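Local atomic coordinates of cyclase (Uncultured organism, PDB entry 5IBZ), a protein that belongs to the putative cyclase family, binds acetylphosphate, and may have arylformamidase activity. Residues D295-Q305 and S315-K323. Residues are numbered along the deposited sequence; the frame is centred on the assembly and turned at random.
Sequences DGRYEFFLAAQ and SPLNPIAVK
Lys323, the chain's last residue, following strand 320-322, is bound at both its charged ends by 295-305, in a salt-bridge network with Asp295 and Arg297. Bent at chi3 (76°), its side chain brings NZ into a salt bridge with Asp295 OD1, 2.8 Å away on the syn side of the carboxylate. NZ also donates a hydrogen bond to Arg297 O, 2.9 Å away in the carbonyl plane, and Asp291 is its second carboxylate. OD1 also accepts from Arg297 N, closing an Asx turn. Arg297 runs past Lys323 in the opposite direction; its NH1 forms an in-plane salt bridge with Lys323 OXT at 2.9 Å, while NH2 donates to Leu46 O. At Asp295, an alanine here would probably leave the lysine ammonium and Lys51 each without one carboxylate mate and the turn without its acceptor.

Backbone bonds pair Phe301 with Val322 and Ala303 with Ile320 as antiparallel hydrogen-bonded pairs. Beyond them, a water bridges Gln305 O and Pro316 O.

Apolar contacts follow the ladder: Ala321 CB makes a CH-pi contact over a Phe300 ring face, while Val322 CG2 touches the Phe301 ring edge.

In the mixed sheet, strand 320-322 lies between 52-54 and 299-303, whose other neighbour is 158-163. Helix 286-295 packs on Phe300 and Ala321; on the Ala303 and Val322 face, a second subunit packs.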
loop_
_atom_site.group_PDB
_atom_site.type_symbol
_atom_site.label_atom_id
_atom_site.label_comp_id
_atom_site.label_asym_id
_atom_site.label_seq_id
_atom_site.Cartn_x
_atom_site.Cartn_y
_atom_site.Cartn_z
ATOM N N ASP B 295 41.770 -0.197 9.960
ATOM C CA ASP B 295 42.671 0.554 9.075
ATOM C C ASP B 295 42.927 1.980 9.531
ATOM O O ASP B 295 43.781 2.650 8.969
ATOM C CB ASP B 295 42.190 0.521 7.602
ATOM C CG ASP B 295 40.957 1.384 7.297
ATOM O OD1 ASP B 295 40.464 2.137 8.151
ATOM O OD2 ASP B 295 40.498 1.303 6.123
ATOM N N GLY B 296 42.253 2.412 10.599
ATOM C CA GLY B 296 42.483 3.723 11.167
ATOM C C GLY B 296 41.957 4.906 10.369
ATOM O O GLY B 296 42.262 6.054 10.697
ATOM N N ARG B 297 41.180 4.636 9.328
ATOM C CA ARG B 297 40.613 5.695 8.495
ATOM C C ARG B 297 39.139 5.826 8.751
ATOM O O ARG B 297 38.388 4.915 8.438
ATOM C CB ARG B 297 40.837 5.396 7.024
ATOM C CG ARG B 297 42.294 5.314 6.614
ATOM C CD ARG B 297 42.408 5.032 5.130
ATOM N NE ARG B 297 41.759 6.069 4.332
ATOM C CZ ARG B 297 41.142 5.868 3.168
ATOM N NH1 ARG B 297 41.078 4.658 2.617
ATOM N NH2 ARG B 297 40.599 6.900 2.544
ATOM N N TYR B 298 38.723 6.953 9.323
ATOM C CA TYR B 298 37.321 7.191 9.643
ATOM C C TYR B 298 36.644 8.196 8.698
ATOM O O TYR B 298 35.459 8.501 8.850
ATOM C CB TYR B 298 37.216 7.681 11.078
ATOM C CG TYR B 298 37.492 6.593 12.089
ATOM C CD1 TYR B 298 38.782 6.259 12.460
ATOM C CD2 TYR B 298 36.439 5.912 12.661
ATOM C CE1 TYR B 298 38.992 5.243 13.399
ATOM C CE2 TYR B 298 36.642 4.926 13.582
ATOM C CZ TYR B 298 37.898 4.582 13.929
ATOM O OH TYR B 298 38.045 3.569 14.854
ATOM N N GLU B 299 37.422 8.721 7.748
ATOM C CA GLU B 299 36.914 9.644 6.735
ATOM C C GLU B 299 36.838 8.931 5.405
ATOM O O GLU B 299 37.766 8.210 5.019
ATOM C CB GLU B 299 37.802 10.887 6.611
ATOM C CG GLU B 299 37.967 11.675 7.901
ATOM C CD GLU B 299 39.360 11.552 8.505
ATOM O OE1 GLU B 299 40.119 10.657 8.086
ATOM O OE2 GLU B 299 39.701 12.364 9.397
ATOM N N PHE B 300 35.726 9.108 4.697
ATOM C CA PHE B 300 35.505 8.346 3.475
ATOM C C PHE B 300 34.602 9.094 2.513
ATOM O O PHE B 300 34.060 10.163 2.839
ATOM C CB PHE B 300 34.883 6.991 3.805
ATOM C CG PHE B 300 33.746 7.091 4.788
ATOM C CD1 PHE B 300 32.468 7.379 4.365
ATOM C CD2 PHE B 300 33.976 6.942 6.138
ATOM C CE1 PHE B 300 31.442 7.488 5.267
ATOM C CE2 PHE B 300 32.957 7.053 7.044
ATOM C CZ PHE B 300 31.684 7.335 6.610
ATOM N N PHE B 301 34.468 8.543 1.316
ATOM C CA PHE B 301 33.495 9.055 0.356
ATOM C C PHE B 301 32.162 8.395 0.674
ATOM O O PHE B 301 32.093 7.187 0.868
ATOM C CB PHE B 301 33.940 8.781 -1.085
ATOM C CG PHE B 301 33.005 9.299 -2.144
ATOM C CD1 PHE B 301 31.933 8.528 -2.586
ATOM C CD2 PHE B 301 33.223 10.535 -2.709
ATOM C CE1 PHE B 301 31.091 9.008 -3.591
ATOM C CE2 PHE B 301 32.372 11.028 -3.699
ATOM C CZ PHE B 301 31.316 10.251 -4.140
ATOM N N LEU B 302 31.121 9.209 0.783
ATOM C CA LEU B 302 29.784 8.735 1.119
ATOM C C LEU B 302 28.813 9.022 -0.007
ATOM O O LEU B 302 28.682 10.180 -0.419
ATOM C CB LEU B 302 29.297 9.413 2.387
ATOM C CG LEU B 302 27.909 9.003 2.880
ATOM C CD1 LEU B 302 27.838 7.523 3.163
ATOM C CD2 LEU B 302 27.571 9.783 4.113
ATOM N N ALA B 303 28.158 7.975 -0.520
ATOM C CA ALA B 303 27.063 8.133 -1.470
ATOM C C ALA B 303 25.769 7.844 -0.753
ATOM O O ALA B 303 25.383 6.667 -0.604
ATOM C CB ALA B 303 27.231 7.203 -2.663
ATOM N N ALA B 304 25.117 8.915 -0.289
ATOM C CA ALA B 304 23.907 8.807 0.516
ATOM C C ALA B 304 22.791 9.655 -0.086
ATOM O O ALA B 304 21.988 10.276 0.623
ATOM C CB ALA B 304 24.187 9.199 1.938
ATOM N N GLN B 305 22.663 9.580 -1.398
ATOM C CA GLN B 305 21.612 10.335 -2.082
ATOM C C GLN B 305 20.221 9.807 -1.710
ATOM O O GLN B 305 20.017 8.609 -1.531
ATOM C CB GLN B 305 21.834 10.288 -3.600
ATOM C CG GLN B 305 21.627 8.910 -4.261
ATOM C CD GLN B 305 22.885 8.024 -4.319
ATOM O OE1 GLN B 305 23.724 8.029 -3.413
ATOM N NE2 GLN B 305 22.978 7.226 -5.373
ATOM N N SER B 315 13.288 10.256 2.789
ATOM C CA SER B 315 13.489 9.191 1.827
ATOM C C SER B 315 14.217 8.018 2.438
ATOM O O SER B 315 15.106 8.225 3.260
ATOM C CB SER B 315 14.322 9.696 0.664
ATOM O OG SER B 315 14.559 8.664 -0.267
ATOM N N PRO B 316 13.884 6.795 2.004
ATOM C CA PRO B 316 14.779 5.665 2.240
ATOM C C PRO B 316 16.020 5.812 1.398
ATOM O O PRO B 316 16.063 6.584 0.433
ATOM C CB PRO B 316 13.950 4.437 1.822
ATOM C CG PRO B 316 12.926 4.946 0.951
ATOM C CD PRO B 316 12.660 6.384 1.298
ATOM N N LEU B 317 17.060 5.104 1.793
ATOM C CA LEU B 317 18.262 5.084 0.980
ATOM C C LEU B 317 19.129 3.904 1.344
ATOM O O LEU B 317 18.850 3.174 2.283
ATOM C CB LEU B 317 19.037 6.376 1.132
ATOM C CG LEU B 317 19.729 6.549 2.471
ATOM C CD1 LEU B 317 20.975 7.442 2.264
ATOM C CD2 LEU B 317 18.819 7.193 3.468
ATOM N N ASN B 318 20.172 3.729 0.533
ATOM C CA ASN B 318 21.217 2.764 0.807
ATOM C C ASN B 318 22.536 3.523 0.785
ATOM O O ASN B 318 23.186 3.639 -0.251
ATOM C CB ASN B 318 21.204 1.641 -0.213
ATOM C CG ASN B 318 22.251 0.619 0.059
ATOM O OD1 ASN B 318 22.883 0.634 1.104
ATOM N ND2 ASN B 318 22.468 -0.266 -0.890
ATOM N N PRO B 319 22.919 4.096 1.927
ATOM C CA PRO B 319 24.185 4.855 1.914
ATOM C C PRO B 319 25.388 3.936 1.716
ATOM O O PRO B 319 25.466 2.913 2.419
ATOM C CB PRO B 319 24.226 5.502 3.309
ATOM C CG PRO B 319 22.926 5.119 3.985
ATOM C CD PRO B 319 22.413 3.905 3.284
ATOM N N ILE B 320 26.295 4.271 0.792
ATOM C CA ILE B 320 27.514 3.490 0.592
ATOM C C ILE B 320 28.734 4.293 1.033
ATOM O O ILE B 320 28.963 5.391 0.519
ATOM C CB ILE B 320 27.708 3.086 -0.875
ATOM C CG1 ILE B 320 26.447 2.445 -1.465
ATOM C CG2 ILE B 320 28.896 2.119 -0.994
ATOM C CD1 ILE B 320 25.979 1.171 -0.755
ATOM N N ALA B 321 29.475 3.747 2.001
ATOM C CA ALA B 321 30.779 4.273 2.373
ATOM C C ALA B 321 31.826 3.660 1.451
ATOM O O ALA B 321 31.865 2.431 1.296
ATOM C CB ALA B 321 31.095 3.956 3.830
ATOM N N VAL B 322 32.653 4.514 0.845
ATOM C CA VAL B 322 33.696 4.070 -0.082
ATOM C C VAL B 322 35.048 4.554 0.401
ATOM O O VAL B 322 35.246 5.739 0.647
ATOM C CB VAL B 322 33.453 4.585 -1.519
ATOM C CG1 VAL B 322 34.377 3.887 -2.504
ATOM C CG2 VAL B 322 32.008 4.385 -1.922
ATOM N N LYS B 323 35.975 3.619 0.566
ATOM C CA LYS B 323 37.315 3.926 1.073
ATOM C C LYS B 323 38.399 3.600 0.051
ATOM O O LYS B 323 38.048 3.303 -1.092
ATOM C CB LYS B 323 37.534 3.165 2.388
ATOM C CG LYS B 323 36.638 3.722 3.498
ATOM C CD LYS B 323 36.677 2.875 4.773
ATOM C CE LYS B 323 37.959 3.137 5.526
ATOM N NZ LYS B 323 37.943 2.480 6.869
ATOM O OXT LYS B 323 39.620 3.666 0.303
HETATM O O HOH W 1 18.089 6.658 -1.908
HETATM O O HOH W 2 21.613 6.429 -1.095
#